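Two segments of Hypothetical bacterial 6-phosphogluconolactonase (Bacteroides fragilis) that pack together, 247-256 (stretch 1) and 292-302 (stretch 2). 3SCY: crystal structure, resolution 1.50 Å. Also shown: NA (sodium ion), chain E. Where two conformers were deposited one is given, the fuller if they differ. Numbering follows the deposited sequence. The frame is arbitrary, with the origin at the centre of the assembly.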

ATOM      1  N   GLU A 247      10.742  12.770 -13.463  1.00 31.49           N
ATOM      2  CA  GLU A 247       9.354  13.024 -13.820  1.00 31.06           C
ATOM      3  C   GLU A 247       9.181  13.108 -15.350  1.00 32.89           C
ATOM      4  O   GLU A 247       9.912  13.854 -16.013  1.00 34.50           O
ATOM      5  CB  GLU A 247       8.875  14.313 -13.123  1.00 32.78           C
ATOM      6  CG  GLU A 247       7.408  14.656 -13.323  1.00 43.76           C
ATOM      7  CD  GLU A 247       6.852  15.723 -12.398  1.00 65.18           C
ATOM      8  OE1 GLU A 247       7.361  15.867 -11.262  1.00 50.52           O
ATOM      9  OE2 GLU A 247       5.853  16.369 -12.792  1.00 67.25           O
ATOM     10  N   ILE A 248       8.222  12.338 -15.910  1.00 26.44           N
ATOM     11  CA  ILE A 248       7.958  12.363 -17.359  1.00 26.25           C
ATOM     12  C   ILE A 248       6.559  12.883 -17.680  1.00 29.35           C
ATOM     13  O   ILE A 248       6.336  13.338 -18.804  1.00 30.71           O
ATOM     14  CB  ILE A 248       8.200  11.010 -18.074  1.00 29.75           C
ATOM     15  CG1 ILE A 248       7.348   9.874 -17.442  1.00 29.48           C
ATOM     16  CG2 ILE A 248       9.717  10.668 -18.066  1.00 31.63           C
ATOM     17  CD1 ILE A 248       7.407   8.492 -18.115  1.00 32.69           C
ATOM     18  N   GLN A 249       5.627  12.809 -16.717  1.00 26.74           N
ATOM     19  CA  GLN A 249       4.246  13.206 -16.928  1.00 25.18           C
ATOM     20  C   GLN A 249       3.496  13.379 -15.634  1.00 25.84           C
ATOM     21  O   GLN A 249       3.745  12.639 -14.669  1.00 25.52           O
ATOM     22  CB  GLN A 249       3.542  12.125 -17.764  1.00 25.10           C
ATOM     23  CG  GLN A 249       2.261  12.585 -18.466  1.00 25.08           C
ATOM     24  CD  GLN A 249       1.498  11.429 -19.049  1.00 33.80           C
ATOM     25  OE1 GLN A 249       1.738  10.267 -18.730  1.00 31.49           O
ATOM     26  NE2 GLN A 249       0.532  11.725 -19.904  1.00 32.07           N
ATOM     27  N   THR A 250       2.528  14.323 -15.627  1.00 25.00           N
ATOM     28  CA  THR A 250       1.554  14.512 -14.549  1.00 23.54           C
ATOM     29  C   THR A 250       0.176  14.438 -15.204  1.00 28.00           C
ATOM     30  O   THR A 250      -0.065  15.161 -16.177  1.00 28.41           O
ATOM     31  CB  THR A 250       1.748  15.833 -13.779  1.00 30.05           C
ATOM     32  OG1 THR A 250       3.001  15.838 -13.110  1.00 29.53           O
ATOM     33  CG2 THR A 250       0.643  16.076 -12.746  1.00 27.61           C
ATOM     34  N   VAL A 251      -0.728  13.584 -14.678  1.00 23.93           N
ATOM     35  CA  VAL A 251      -2.105  13.447 -15.173  1.00 22.82           C
ATOM     36  C   VAL A 251      -3.069  13.600 -14.005  1.00 24.37           C
ATOM     37  O   VAL A 251      -2.703  13.377 -12.863  1.00 21.81           O
ATOM     38  CB  VAL A 251      -2.388  12.135 -15.956  1.00 25.77           C
ATOM     39  CG1 VAL A 251      -1.537  12.042 -17.215  1.00 27.20           C
ATOM     40  CG2 VAL A 251      -2.189  10.895 -15.079  1.00 24.34           C
ATOM     41  N   ALA A 252      -4.312  13.973 -14.297  1.00 23.50           N
ATOM     42  CA  ALA A 252      -5.325  14.127 -13.285  1.00 22.98           C
ATOM     43  C   ALA A 252      -6.065  12.831 -13.064  1.00 26.71           C
ATOM     44  O   ALA A 252      -6.698  12.318 -13.985  1.00 27.88           O
ATOM     45  CB  ALA A 252      -6.310  15.211 -13.710  1.00 24.01           C
ATOM     46  N   ALA A 253      -6.023  12.306 -11.828  1.00 21.80           N
ATOM     47  CA  ALA A 253      -6.825  11.132 -11.461  1.00 21.08           C
ATOM     48  C   ALA A 253      -8.177  11.636 -11.017  1.00 23.92           C
ATOM     49  O   ALA A 253      -9.208  11.088 -11.384  1.00 24.29           O
ATOM     50  CB  ALA A 253      -6.144  10.361 -10.336  1.00 21.59           C
ATOM     51  N   ASP A 254      -8.164  12.717 -10.226  1.00 24.12           N
ATOM     52  CA  ASP A 254      -9.359  13.384  -9.704  1.00 24.82           C
ATOM     53  C   ASP A 254      -9.635  14.612 -10.554  1.00 28.49           C
ATOM     54  O   ASP A 254      -8.735  15.427 -10.776  1.00 27.87           O
ATOM     55  CB  ASP A 254      -9.138  13.764  -8.223  1.00 25.78           C
ATOM     56  CG  ASP A 254     -10.107  14.768  -7.609  1.00 40.87           C
ATOM     57  OD1 ASP A 254     -11.313  14.717  -7.946  1.00 37.86           O
ATOM     58  OD2 ASP A 254      -9.668  15.563  -6.746  1.00 48.66           O
ATOM     59  N   THR A 255     -10.880  14.762 -11.004  1.00 25.84           N
ATOM     60  CA  THR A 255     -11.212  15.926 -11.839  1.00 27.33           C
ATOM     61  C   THR A 255     -12.283  16.806 -11.174  1.00 32.63           C
ATOM     62  O   THR A 255     -12.808  17.713 -11.835  1.00 33.45           O
ATOM     63  CB  THR A 255     -11.649  15.455 -13.234  1.00 35.35           C
ATOM     64  OG1 THR A 255     -12.868  14.713 -13.109  1.00 36.24           O
ATOM     65  CG2 THR A 255     -10.561  14.643 -13.955  1.00 35.83           C
ATOM     66  N   VAL A 256     -12.600  16.571  -9.874  1.00 28.51           N
ATOM     67  CA  VAL A 256     -13.645  17.348  -9.162  1.00 28.64           C
ATOM     68  C   VAL A 256     -13.069  18.053  -7.916  1.00 33.18           C
ATOM     69  O   VAL A 256     -13.838  18.497  -7.050  1.00 33.52           O
ATOM     70  CB  VAL A 256     -14.913  16.508  -8.817  1.00 31.51           C
ATOM     71  CG1 VAL A 256     -15.681  16.114 -10.073  1.00 31.98           C
ATOM     72  CG2 VAL A 256     -14.587  15.281  -7.984  1.00 29.78           C
ATOM     73  N   THR A 292       6.206   1.681 -24.098  1.00 40.69           N
ATOM     74  CA  THR A 292       7.568   2.103 -24.418  1.00 41.37           C
ATOM     75  C   THR A 292       8.010   3.339 -23.626  1.00 41.98           C
ATOM     76  O   THR A 292       9.102   3.320 -23.048  1.00 42.67           O
ATOM     77  CB  THR A 292       7.744   2.330 -25.930  1.00 54.19           C
ATOM     78  OG1 THR A 292       6.828   3.328 -26.391  1.00 61.42           O
ATOM     79  CG2 THR A 292       7.544   1.060 -26.729  1.00 54.18           C
ATOM     80  N   ASN A 293       7.176   4.389 -23.589  1.00 34.01           N
ATOM     81  CA  ASN A 293       7.606   5.600 -22.896  0.50 32.52           C
ATOM     82  C   ASN A 293       6.998   5.740 -21.493  1.00 33.20           C
ATOM     83  O   ASN A 293       7.338   6.699 -20.798  1.00 32.03           O
ATOM     84  CB  ASN A 293       7.348   6.855 -23.740  0.50 31.63           C
ATOM     85  CG  ASN A 293       5.932   7.012 -24.211  0.50 47.28           C
ATOM     86  OD1 ASN A 293       4.986   6.772 -23.470  0.50 37.60           O
ATOM     87  ND2 ASN A 293       5.757   7.430 -25.455  0.50 38.67           N
ATOM     88  N   GLY A 294       6.180   4.774 -21.073  1.00 28.60           N
ATOM     89  CA  GLY A 294       5.603   4.723 -19.720  1.00 26.47           C
ATOM     90  C   GLY A 294       4.558   5.781 -19.395  1.00 27.70           C
ATOM     91  O   GLY A 294       4.070   5.848 -18.262  1.00 26.55           O
ATOM     92  N   THR A 295       4.165   6.593 -20.378  1.00 26.08           N
ATOM     93  CA  THR A 295       3.190   7.671 -20.176  1.00 25.26           C
ATOM     94  C   THR A 295       1.762   7.135 -20.140  1.00 27.59           C
ATOM     95  O   THR A 295       1.495   6.001 -20.562  1.00 25.68           O
ATOM     96  CB  THR A 295       3.365   8.758 -21.252  1.00 31.83           C
ATOM     97  OG1 THR A 295       3.247   8.160 -22.538  1.00 32.22           O
ATOM     98  CG2 THR A 295       4.703   9.492 -21.125  1.00 31.31           C
ATOM     99  N   LEU A 296       0.842   7.981 -19.667  1.00 25.15           N
ATOM    100  CA  LEU A 296      -0.541   7.592 -19.411  1.00 24.11           C
ATOM    101  C   LEU A 296      -1.552   8.416 -20.189  1.00 30.00           C
ATOM    102  O   LEU A 296      -1.396   9.632 -20.326  1.00 30.83           O
ATOM    103  CB  LEU A 296      -0.867   7.767 -17.915  1.00 22.53           C
ATOM    104  CG  LEU A 296       0.069   7.063 -16.916  1.00 23.06           C
ATOM    105  CD1 LEU A 296      -0.237   7.470 -15.521  1.00 23.36           C
ATOM    106  CD2 LEU A 296      -0.021   5.536 -17.038  1.00 23.57           C
ATOM    107  N   THR A 297      -2.631   7.756 -20.602  1.00 25.69           N
ATOM    108  CA  THR A 297      -3.774   8.419 -21.228  1.00 26.30           C
ATOM    109  C   THR A 297      -5.036   7.826 -20.549  1.00 28.47           C
ATOM    110  O   THR A 297      -5.193   6.593 -20.516  1.00 27.14           O
ATOM    111  CB  THR A 297      -3.728   8.335 -22.764  1.00 42.82           C
ATOM    112  OG1 THR A 297      -3.680   6.981 -23.211  1.00 43.74           O
ATOM    113  CG2 THR A 297      -2.549   9.091 -23.368  1.00 41.87           C
ATOM    114  N   LYS A 298      -5.916   8.695 -19.983  1.00 25.12           N
ATOM    115  CA  LYS A 298      -7.126   8.206 -19.311  1.00 23.56           C
ATOM    116  C   LYS A 298      -8.054   7.562 -20.320  1.00 27.30           C
ATOM    117  O   LYS A 298      -8.220   8.072 -21.436  1.00 28.22           O
ATOM    118  CB  LYS A 298      -7.845   9.316 -18.539  1.00 25.07           C
ATOM    119  CG  LYS A 298      -8.810   8.749 -17.486  1.00 28.56           C
ATOM    120  CD  LYS A 298      -9.526   9.775 -16.654  1.00 29.40           C
ATOM    121  CE  LYS A 298      -8.660  10.439 -15.631  1.00 39.20           C
ATOM    122  NZ  LYS A 298      -9.418  11.493 -14.896  1.00 37.67           N
ATOM    123  N   VAL A 299      -8.598   6.406 -19.967  1.00 21.51           N
ATOM    124  CA  VAL A 299      -9.519   5.681 -20.842  1.00 21.97           C
ATOM    125  C   VAL A 299     -10.899   5.472 -20.186  1.00 23.83           C
ATOM    126  O   VAL A 299     -11.853   5.160 -20.902  1.00 26.42           O
ATOM    127  CB  VAL A 299      -8.947   4.331 -21.357  1.00 26.06           C
ATOM    128  CG1 VAL A 299      -7.696   4.534 -22.212  1.00 26.84           C
ATOM    129  CG2 VAL A 299      -8.665   3.360 -20.219  1.00 24.31           C
ATOM    130  N   GLY A 300     -11.027   5.636 -18.867  1.00 19.93           N
ATOM    131  CA  GLY A 300     -12.335   5.431 -18.259  1.00 19.79           C
ATOM    132  C   GLY A 300     -12.358   5.756 -16.787  1.00 18.48           C
ATOM    133  O   GLY A 300     -11.355   6.210 -16.217  1.00 17.78           O
ATOM    134  N   TYR A 301     -13.529   5.539 -16.181  1.00 18.13           N
ATOM    135  CA  TYR A 301     -13.722   5.830 -14.767  1.00 18.69           C
ATOM    136  C   TYR A 301     -14.815   4.929 -14.235  1.00 19.20           C
ATOM    137  O   TYR A 301     -15.877   4.793 -14.872  1.00 21.07           O
ATOM    138  CB  TYR A 301     -14.116   7.320 -14.566  1.00 18.66           C
ATOM    139  CG  TYR A 301     -13.925   7.736 -13.125  1.00 17.55           C
ATOM    140  CD1 TYR A 301     -12.686   8.167 -12.667  1.00 18.54           C
ATOM    141  CD2 TYR A 301     -14.984   7.691 -12.215  1.00 17.37           C
ATOM    142  CE1 TYR A 301     -12.480   8.495 -11.328  1.00 18.60           C
ATOM    143  CE2 TYR A 301     -14.795   8.048 -10.879  1.00 17.99           C
ATOM    144  CZ  TYR A 301     -13.550   8.485 -10.453  1.00 24.07           C
ATOM    145  OH  TYR A 301     -13.324   8.844  -9.148  1.00 23.90           O
ATOM    146  N   GLN A 302     -14.570   4.322 -13.076  1.00 17.43           N
ATOM    147  CA  GLN A 302     -15.546   3.436 -12.457  1.00 17.37           C
ATOM    148  C   GLN A 302     -15.938   3.948 -11.088  1.00 19.25           C
ATOM    149  O   GLN A 302     -15.106   3.992 -10.187  1.00 18.11           O
ATOM    150  CB  GLN A 302     -14.968   2.013 -12.351  1.00 18.59           C
ATOM    151  CG  GLN A 302     -15.883   1.051 -11.563  1.00 20.18           C
ATOM    152  CD  GLN A 302     -17.176   0.743 -12.264  1.00 23.43           C
ATOM    153  OE1 GLN A 302     -17.191   0.160 -13.344  1.00 23.07           O
ATOM    154  NE2 GLN A 302     -18.288   1.137 -11.686  1.00 20.89           N
TER
HETATM  155 NA    NA E 388     -17.415   0.284 -15.555  1.00 25.88          NA
HETATM  156  O   HOH W   1     -17.946   2.798 -15.355  1.00 21.48           O
HETATM  157  O   HOH W   2     -19.619  -0.241 -15.734  1.00 28.16           O
HETATM  158  O   HOH W   3     -17.225   0.487 -18.189  1.00 27.77           O
HETATM  159  O   HOH W   4     -15.068   1.237 -16.330  1.00 13.42           O

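How do the two backbones lie against each other? Residues 247-252 and 296-302 are both strands, and they run in nearly the same direction, with an angle of 18° between their axes. Those axes come no closer than 8.2 Å, too far for neighbouring strands of one sheet to join backbone to backbone, so side chains must fill the space. The register is set near Gln249 and Thr295, whose CA atoms lie 6.5 Å apart, and continues at Val251 and Leu296, with 7.4 Å between CA and CA. The contact is modest, burying 408 Å² in total over both sides.

What takes the place of backbone pairing? The amide of Gln249 does, by meeting both polar groups of the Leu296 backbone. Leu296 N donates to Gln249 OE1 at 2.6 Å, and Gln249 NE2 donates to Leu296 O at 2.9 Å; both bonds are close to straight, with angles of 162° and 156° at the hydrogen. With chi1 and chi2 both t, the side chain is extended and carries its amide across the gap. Glutamine suits this position because its amide offers an acceptor and a donor side by side, as a peptide group does. The approach is tight enough that Gln249 OE1 also lies 3.3 Å from Thr295 CA.

Which apolar groups add to the contact? Val251, two residues further along the strand, points toward the other stretch as Gln249 does, while Thr250 between them points away. Val251 CG2 meets Leu296 CD1 at 4.0 Å, a contact between branched side chains in which Leu296 is buried. Before Gln249, Ile248 also points toward the other stretch and reaches the loop that precedes the second strand: its CD1 lies 3.2 Å from Asn293 O and 4.2 Å from Thr295 CG2. Gly294 in that loop has a positive phi of 70°, a conformation that by itself favours glycine. The loop is braced from within by Asn293 OD1, which accepts hydrogen bonds from Thr295 N at 3.2 Å and from Thr295 OG1 at a very short 2.4 Å.

How is the contact closed at and just beyond the end of the first strand? Lys298 points toward stretch 1, and its long side chain brings the ammonium group to the backbone, where Lys298 NZ donates to Ala252 O at 3.0 Å. Lysine fits here because it combines reach with a charged donor for a carbonyl; Thr255 CG2 also approaches Lys298 NZ, to 3.5 Å. Ala253 points its methyl group away, yet its carbonyl still faces the contact, with Ala253 O 4.2 Å from Tyr301 CE1. At the far end of stretch 2, Gln302 takes no part in the packing and instead binds the sodium ion, Gln302 OE1 lying 2.2 Å from NA.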